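3-hydroxyacyl-thioester dehydratase X (Mycobacterium tuberculosis, PDB 4OOB) catalyses the reversible hydration of trans-2-enoyl-CoA to (3R)-3-hydroxyacyl-CoA, accepting a broad range of chain lengths with a preference for C8 to C12 substrates. Local coordinates at residues F61-M66 with G169-I174; R162-V167 with I190-F195. All blocks are in the same frame, centred on the assembly; numbering follows the deposited sequence.

Interaction 1 of 2, residues F61-M66 with G169-I174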
ATOM      1  N   PHE A  61     -13.341 -10.249   6.704  1.00 32.53           N
ATOM      2  CA  PHE A  61     -13.362  -8.757   6.329  1.00 31.13           C
ATOM      3  C   PHE A  61     -12.291  -8.158   5.327  1.00 26.88           C
ATOM      4  O   PHE A  61     -11.222  -7.678   5.730  1.00 28.33           O
ATOM      5  CB  PHE A  61     -13.316  -7.936   7.638  1.00 27.96           C
ATOM      6  CG  PHE A  61     -14.043  -6.625   7.584  1.00 27.50           C
ATOM      7  CD1 PHE A  61     -15.417  -6.588   7.558  1.00 26.82           C
ATOM      8  CD2 PHE A  61     -13.344  -5.415   7.633  1.00 26.98           C
ATOM      9  CE1 PHE A  61     -16.090  -5.388   7.534  1.00 27.25           C
ATOM     10  CE2 PHE A  61     -14.014  -4.201   7.630  1.00 26.95           C
ATOM     11  CZ  PHE A  61     -15.389  -4.178   7.573  1.00 27.14           C
ATOM     12  N   PRO A  62     -12.569  -8.164   4.023  1.00 25.44           N
ATOM     13  CA  PRO A  62     -11.675  -7.599   3.003  1.00 23.41           C
ATOM     14  C   PRO A  62     -11.940  -6.054   2.721  1.00 22.60           C
ATOM     15  O   PRO A  62     -12.415  -5.643   1.639  1.00 19.01           O
ATOM     16  CB  PRO A  62     -12.028  -8.458   1.785  1.00 24.62           C
ATOM     17  CG  PRO A  62     -13.525  -8.551   1.907  1.00 24.71           C
ATOM     18  CD  PRO A  62     -13.798  -8.685   3.404  1.00 26.86           C
ATOM     19  N   PHE A  63     -11.664  -5.245   3.748  1.00 21.24           N
ATOM     20  CA  PHE A  63     -11.848  -3.792   3.718  1.00 20.11           C
ATOM     21  C   PHE A  63     -10.946  -3.259   4.812  1.00 18.57           C
ATOM     22  O   PHE A  63     -10.883  -3.826   5.921  1.00 18.66           O
ATOM     23  CB  PHE A  63     -13.274  -3.276   4.079  1.00 19.21           C
ATOM     24  CG  PHE A  63     -14.438  -4.066   3.517  1.00 19.33           C
ATOM     25  CD1 PHE A  63     -15.163  -3.596   2.434  1.00 18.37           C
ATOM     26  CD2 PHE A  63     -14.888  -5.218   4.159  1.00 19.71           C
ATOM     27  CE1 PHE A  63     -16.246  -4.283   1.953  1.00 18.20           C
ATOM     28  CE2 PHE A  63     -15.983  -5.928   3.678  1.00 19.41           C
ATOM     29  CZ  PHE A  63     -16.656  -5.464   2.567  1.00 19.16           C
ATOM     30  N   ALA A  64     -10.295  -2.138   4.517  1.00 17.13           N
ATOM     31  CA  ALA A  64      -9.708  -1.318   5.558  1.00 15.58           C
ATOM     32  C   ALA A  64     -10.924  -0.673   6.180  1.00 14.80           C
ATOM     33  O   ALA A  64     -11.960  -0.539   5.532  1.00 13.63           O
ATOM     34  CB  ALA A  64      -8.751  -0.286   4.975  1.00 15.35           C
ATOM     35  N   ALA A  65     -10.824  -0.324   7.455  1.00 15.12           N
ATOM     36  CA  ALA A  65     -11.962   0.325   8.141  1.00 16.14           C
ATOM     37  C   ALA A  65     -12.296   1.539   7.319  1.00 16.49           C
ATOM     38  O   ALA A  65     -11.391   2.208   6.702  1.00 15.98           O
ATOM     39  CB  ALA A  65     -11.631   0.726   9.590  1.00 16.34           C
ATOM     40  N   MET A  66     -13.585   1.834   7.296  1.00 16.82           N
ATOM     41  CA  MET A  66     -14.094   2.837   6.404  1.00 17.41           C
ATOM     42  C   MET A  66     -13.443   4.135   6.807  1.00 16.66           C
ATOM     43  O   MET A  66     -13.324   4.472   7.974  1.00 16.78           O
ATOM     44  CB  MET A  66     -15.618   2.894   6.485  1.00 19.17           C
ATOM     45  CG  MET A  66     -16.266   3.462   5.230  1.00 19.96           C
ATOM     46  SD  MET A  66     -18.061   3.488   5.381  1.00 21.71           S
ATOM     47  CE  MET A  66     -18.541   1.834   5.810  1.00 21.69           C
ATOM     48  N   GLY A 169      -7.562  -6.956  -2.238  1.00 27.05           N
ATOM     49  CA  GLY A 169      -7.970  -7.293  -0.857  1.00 30.16           C
ATOM     50  C   GLY A 169      -8.525  -6.194   0.064  1.00 29.52           C
ATOM     51  O   GLY A 169      -8.550  -6.398   1.309  1.00 29.60           O
ATOM     52  N   ASP A 170      -8.946  -5.047  -0.510  1.00 26.49           N
ATOM     53  CA  ASP A 170      -9.425  -3.897   0.293  1.00 22.99           C
ATOM     54  C   ASP A 170     -10.530  -3.200  -0.485  1.00 22.39           C
ATOM     55  O   ASP A 170     -10.237  -2.500  -1.440  1.00 23.95           O
ATOM     56  CB  ASP A 170      -8.273  -2.936   0.601  1.00 21.81           C
ATOM     57  CG  ASP A 170      -8.717  -1.670   1.370  1.00 21.23           C
ATOM     58  OD1 ASP A 170      -9.935  -1.572   1.667  1.00 21.78           O
ATOM     59  OD2 ASP A 170      -7.864  -0.772   1.664  1.00 17.62           O
ATOM     60  N   HIS A 171     -11.791  -3.440  -0.089  1.00 19.68           N
ATOM     61  CA  HIS A 171     -12.976  -2.776  -0.658  1.00 18.80           C
ATOM     62  C   HIS A 171     -13.492  -1.553   0.173  1.00 17.17           C
ATOM     63  O   HIS A 171     -14.628  -1.178   0.020  1.00 17.07           O
ATOM     64  CB  HIS A 171     -14.159  -3.774  -0.809  1.00 18.46           C
ATOM     65  CG  HIS A 171     -13.962  -4.830  -1.860  1.00 18.85           C
ATOM     66  ND1 HIS A 171     -13.313  -6.031  -1.618  1.00 19.44           N
ATOM     67  CD2 HIS A 171     -14.361  -4.879  -3.151  1.00 18.71           C
ATOM     68  CE1 HIS A 171     -13.295  -6.751  -2.719  1.00 18.00           C
ATOM     69  NE2 HIS A 171     -13.945  -6.082  -3.653  1.00 18.76           N
ATOM     70  N   ASN A 172     -12.674  -0.964   1.035  1.00 16.02           N
ATOM     71  CA  ASN A 172     -13.056   0.240   1.799  1.00 16.12           C
ATOM     72  C   ASN A 172     -13.681   1.217   0.813  1.00 15.40           C
ATOM     73  O   ASN A 172     -13.012   1.686  -0.136  1.00 15.63           O
ATOM     74  CB  ASN A 172     -11.816   0.790   2.519  1.00 16.82           C
ATOM     75  CG  ASN A 172     -12.007   2.150   3.149  1.00 16.87           C
ATOM     76  OD1 ASN A 172     -13.073   2.645   3.241  1.00 17.21           O
ATOM     77  ND2 ASN A 172     -10.910   2.758   3.575  1.00 16.71           N
ATOM     78  N   PRO A 173     -15.003   1.470   0.981  1.00 14.93           N
ATOM     79  CA  PRO A 173     -15.802   2.237   0.005  1.00 14.19           C
ATOM     80  C   PRO A 173     -15.486   3.723  -0.146  1.00 13.68           C
ATOM     81  O   PRO A 173     -16.179   4.414  -0.949  1.00 13.33           O
ATOM     82  CB  PRO A 173     -17.229   2.063   0.507  1.00 14.48           C
ATOM     83  CG  PRO A 173     -17.124   1.769   1.952  1.00 14.33           C
ATOM     84  CD  PRO A 173     -15.778   1.160   2.198  1.00 14.25           C
ATOM     85  N   ILE A 174     -14.528   4.257   0.619  1.00 12.54           N
ATOM     86  CA  ILE A 174     -14.086   5.642   0.345  1.00 12.38           C
ATOM     87  C   ILE A 174     -13.315   5.729  -0.977  1.00 12.37           C
ATOM     88  O   ILE A 174     -13.124   6.803  -1.479  1.00 12.35           O
ATOM     89  CB  ILE A 174     -13.189   6.249   1.418  1.00 12.39           C
ATOM     90  CG1 ILE A 174     -11.831   5.494   1.404  1.00 12.17           C
ATOM     91  CG2 ILE A 174     -13.842   6.220   2.805  1.00 12.39           C
ATOM     92  CD1 ILE A 174     -10.880   5.929   2.479  1.00 12.08           C
TER

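Interaction 2 of 2, residues R162-V167 with I190-F195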
ATOM      1  N   ARG A 162     -11.981   1.125  -8.842  1.00 18.12           N
ATOM      2  CA  ARG A 162     -12.989   0.039  -8.672  1.00 19.16           C
ATOM      3  C   ARG A 162     -12.329  -1.285  -9.071  1.00 19.37           C
ATOM      4  O   ARG A 162     -12.454  -2.262  -8.361  1.00 18.30           O
ATOM      5  CB  ARG A 162     -14.327   0.254  -9.453  1.00 20.36           C
ATOM      6  CG  ARG A 162     -15.221   1.379  -8.923  1.00 21.80           C
ATOM      7  CD  ARG A 162     -16.617   1.499  -9.582  1.00 23.26           C
ATOM      8  NE  ARG A 162     -16.494   1.951 -10.979  1.00 25.55           N
ATOM      9  CZ  ARG A 162     -16.447   3.212 -11.400  1.00 25.84           C
ATOM     10  NH1 ARG A 162     -16.562   4.238 -10.557  1.00 28.51           N
ATOM     11  NH2 ARG A 162     -16.330   3.461 -12.681  1.00 25.47           N
ATOM     12  N   ARG A 163     -11.574  -1.320 -10.169  1.00 20.49           N
ATOM     13  CA  ARG A 163     -10.914  -2.591 -10.543  1.00 22.16           C
ATOM     14  C   ARG A 163      -9.868  -3.043  -9.518  1.00 19.23           C
ATOM     15  O   ARG A 163      -9.777  -4.233  -9.212  1.00 17.70           O
ATOM     16  CB  ARG A 163     -10.254  -2.552 -11.937  1.00 25.25           C
ATOM     17  CG  ARG A 163     -11.148  -2.938 -13.089  1.00 29.49           C
ATOM     18  CD  ARG A 163     -10.307  -3.583 -14.203  1.00 32.42           C
ATOM     19  NE  ARG A 163      -9.482  -2.574 -14.831  1.00 32.09           N
ATOM     20  CZ  ARG A 163      -8.252  -2.738 -15.334  1.00 33.04           C
ATOM     21  NH1 ARG A 163      -7.591  -3.894 -15.300  1.00 32.18           N
ATOM     22  NH2 ARG A 163      -7.666  -1.686 -15.883  1.00 30.68           N
ATOM     23  N   TYR A 164      -9.058  -2.096  -9.042  1.00 18.15           N
ATOM     24  CA  TYR A 164      -8.049  -2.377  -8.004  1.00 16.92           C
ATOM     25  C   TYR A 164      -8.698  -2.955  -6.727  1.00 17.55           C
ATOM     26  O   TYR A 164      -8.164  -3.861  -6.084  1.00 16.82           O
ATOM     27  CB  TYR A 164      -7.225  -1.116  -7.651  1.00 16.75           C
ATOM     28  CG  TYR A 164      -6.181  -1.486  -6.633  1.00 15.92           C
ATOM     29  CD1 TYR A 164      -5.097  -2.291  -6.977  1.00 15.64           C
ATOM     30  CD2 TYR A 164      -6.348  -1.158  -5.302  1.00 14.84           C
ATOM     31  CE1 TYR A 164      -4.179  -2.701  -6.001  1.00 15.25           C
ATOM     32  CE2 TYR A 164      -5.453  -1.578  -4.337  1.00 13.95           C
ATOM     33  CZ  TYR A 164      -4.367  -2.328  -4.664  1.00 14.21           C
ATOM     34  OH  TYR A 164      -3.457  -2.727  -3.645  1.00 13.57           O
ATOM     35  N   ALA A 165      -9.879  -2.455  -6.367  1.00 17.90           N
ATOM     36  CA  ALA A 165     -10.556  -2.966  -5.165  1.00 17.77           C
ATOM     37  C   ALA A 165     -10.812  -4.456  -5.264  1.00 18.65           C
ATOM     38  O   ALA A 165     -10.515  -5.201  -4.316  1.00 17.82           O
ATOM     39  CB  ALA A 165     -11.858  -2.221  -4.936  1.00 16.96           C
ATOM     40  N   ALA A 166     -11.387  -4.879  -6.390  1.00 18.77           N
ATOM     41  CA  ALA A 166     -11.629  -6.319  -6.669  1.00 21.40           C
ATOM     42  C   ALA A 166     -10.366  -7.226  -6.581  1.00 22.62           C
ATOM     43  O   ALA A 166     -10.414  -8.394  -6.190  1.00 22.50           O
ATOM     44  CB  ALA A 166     -12.277  -6.469  -8.052  1.00 21.43           C
ATOM     45  N   VAL A 167      -9.228  -6.657  -6.906  1.00 24.72           N
ATOM     46  CA  VAL A 167      -8.027  -7.442  -7.027  1.00 26.75           C
ATOM     47  C   VAL A 167      -7.123  -7.389  -5.798  1.00 25.11           C
ATOM     48  O   VAL A 167      -6.530  -8.374  -5.529  1.00 27.76           O
ATOM     49  CB  VAL A 167      -7.306  -7.029  -8.328  1.00 28.44           C
ATOM     50  CG1 VAL A 167      -6.054  -7.843  -8.561  1.00 30.69           C
ATOM     51  CG2 VAL A 167      -8.255  -7.197  -9.499  1.00 28.01           C
ATOM     52  N   ILE A 190     -11.110   8.334  -3.400  1.00 17.31           N
ATOM     53  CA  ILE A 190      -9.659   8.476  -3.429  1.00 16.17           C
ATOM     54  C   ILE A 190      -9.021   7.133  -3.756  1.00 14.38           C
ATOM     55  O   ILE A 190      -9.615   6.131  -3.483  1.00 13.40           O
ATOM     56  CB  ILE A 190      -9.097   9.052  -2.096  1.00 17.40           C
ATOM     57  CG1 ILE A 190      -9.229   8.019  -1.005  1.00 17.23           C
ATOM     58  CG2 ILE A 190      -9.786  10.377  -1.755  1.00 18.64           C
ATOM     59  CD1 ILE A 190      -8.866   8.415   0.405  1.00 17.58           C
ATOM     60  N   ALA A 191      -7.824   7.138  -4.362  1.00 13.30           N
ATOM     61  CA  ALA A 191      -7.086   5.911  -4.640  1.00 12.91           C
ATOM     62  C   ALA A 191      -6.631   5.289  -3.343  1.00 12.19           C
ATOM     63  O   ALA A 191      -6.287   5.996  -2.422  1.00 11.19           O
ATOM     64  CB  ALA A 191      -5.858   6.183  -5.501  1.00 12.33           C
ATOM     65  N   HIS A 192      -6.581   3.974  -3.314  1.00 12.33           N
ATOM     66  CA  HIS A 192      -5.882   3.245  -2.227  1.00 12.18           C
ATOM     67  C   HIS A 192      -4.397   3.599  -2.230  1.00 11.61           C
ATOM     68  O   HIS A 192      -3.796   3.783  -3.297  1.00 11.39           O
ATOM     69  CB  HIS A 192      -5.956   1.738  -2.395  1.00 12.73           C
ATOM     70  CG  HIS A 192      -7.298   1.219  -2.755  1.00 13.61           C
ATOM     71  ND1 HIS A 192      -7.921   0.219  -2.036  1.00 14.96           N
ATOM     72  CD2 HIS A 192      -8.120   1.507  -3.784  1.00 14.42           C
ATOM     73  CE1 HIS A 192      -9.094  -0.055  -2.582  1.00 14.62           C
ATOM     74  NE2 HIS A 192      -9.246   0.723  -3.636  1.00 15.16           N
ATOM     75  N   GLY A 193      -3.794   3.699  -1.034  1.00 11.42           N
ATOM     76  CA  GLY A 193      -2.381   3.962  -0.933  1.00 11.40           C
ATOM     77  C   GLY A 193      -1.588   2.905  -1.640  1.00 11.64           C
ATOM     78  O   GLY A 193      -0.627   3.229  -2.337  1.00 12.10           O
ATOM     79  N   MET A 194      -1.993   1.632  -1.514  1.00 11.49           N
ATOM     80  CA  MET A 194      -1.168   0.572  -2.072  1.00 12.07           C
ATOM     81  C   MET A 194      -1.390   0.413  -3.585  1.00 12.82           C
ATOM     82  O   MET A 194      -0.638  -0.293  -4.237  1.00 12.70           O
ATOM     83  CB  MET A 194      -1.389  -0.768  -1.322  1.00 12.05           C
ATOM     84  CG  MET A 194      -0.884  -0.736   0.111  1.00 12.14           C
ATOM     85  SD  MET A 194       0.882  -0.429   0.198  1.00 12.80           S
ATOM     86  CE  MET A 194       1.486  -1.922  -0.593  1.00 12.82           C
ATOM     87  N   PHE A 195      -2.443   1.021  -4.154  1.00 13.51           N
ATOM     88  CA  PHE A 195      -2.500   1.084  -5.617  1.00 13.63           C
ATOM     89  C   PHE A 195      -1.310   1.865  -6.115  1.00 14.44           C
ATOM     90  O   PHE A 195      -0.562   1.428  -6.975  1.00 15.17           O
ATOM     91  CB  PHE A 195      -3.747   1.746  -6.177  1.00 13.81           C
ATOM     92  CG  PHE A 195      -3.655   1.938  -7.674  1.00 14.22           C
ATOM     93  CD1 PHE A 195      -3.889   0.873  -8.542  1.00 14.76           C
ATOM     94  CD2 PHE A 195      -3.211   3.149  -8.210  1.00 14.13           C
ATOM     95  CE1 PHE A 195      -3.735   1.019  -9.949  1.00 15.18           C
ATOM     96  CE2 PHE A 195      -3.056   3.305  -9.600  1.00 14.68           C
ATOM     97  CZ  PHE A 195      -3.343   2.238 -10.471  1.00 14.57           C
TER
HETATM   98  O   HOH W   1      -0.848  -2.814  -3.988  1.00 11.76           O

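Interaction 1 of 2, residues F61-M66 with G169-I174
The closest CA pair is F63 and D170, 4.2 Å apart, between two irregular segments that run in nearly the same direction, 18° apart end to end. A backbone bond to P62 O and the carboxylate of D170 tie them together. P62, at the centre of an inverse gamma turn, offers its O to H171 N at 2.9 Å; H171 ND1 adds a weak bond to the same oxygen. In D170, CG is anti to the backbone N (chi1 177°). D170 OD1 accepts from A64 N, 2.9 Å away, in a nearly straight bond that arrives from above the carboxylate plane. N172 N reaches D170 OD1 at 2.9 Å, nearly along its C-O axis and from the opposite face, closing an Asx turn, so two backbone donors grip one oxygen and fix the rotation of the carboxylate. F63 CD1 packs against H171 CB at 3.4 Å, the two side chains crossing at a slant, while M66 CG meets P173 CG at 3.8 Å, crossing at about a right angle. The contact thus joins the loop between helix 43-57 and strand 69-77 to the one between helices 158-167 and 178-183, with F49 of helix 43-57 touching both A64 and D170.

Interaction 2 of 2, residues R162-V167 with I190-F195
Y164 projects from helix 158-167 between H192 and F195, showing how one ring can use its edge and its face at once. Its CD2 stands over the centre of the imidazole, 3.5 Å from H192 CD2, in an edge-to-face pair with ring centroids 4.9 Å apart and planes at 75°. On a face of the phenol, F195 CB lies almost on the ring normal, 4.0 Å from the Y164 centroid, a CH-pi contact. The F195 ring itself turns an edge to that face in an offset T-shaped pair, CD1 to Y164 CD1 being 3.7 Å. A165 CB adds a looser touch on H192 NE2 at 4.1 Å. At the far end of the phenol, water 1 sits 2.6 Å from Y164 OH and donates to M194 O. Y164 CG is anti to its backbone N (chi1 -178°), and the CB of Y164 points toward 190-195. H192 occupies the N-cap position of helix 193-199, and its ring also stacks on H175. Y27 and T31 of helix 21-31 also touch Y164, while I161 packs on H192 and F195. Direct contact between the segments is therefore aromatic and apolar, and the buried phenol hydroxyl meets its polar need at least partly through a water-mediated link to a main-chain carbonyl.

Interactions 1 and 2 have centres 10 Å apart and meet directly, their segments alternating along the chain. Where they adjoin, I174 O and I190 N are 3.2 Å apart, a probable hydrogen bond, and H171 CE1 lies 3.6 Å from A165 O. Residues 170-175 read D-H-N-P-I-H, matching the hydratase 2 motif of MaoC-like hotdog enzymes, in whose relatives the aspartate and last histidine form the catalytic dyad; D170 and H175 probably correspond to them. Interaction 1 orients the carboxylate of D170, whereas interaction 2 backs the H192 ring that stacks on H175 and is touched by D170, consistent with a second-shell role beside the dyad.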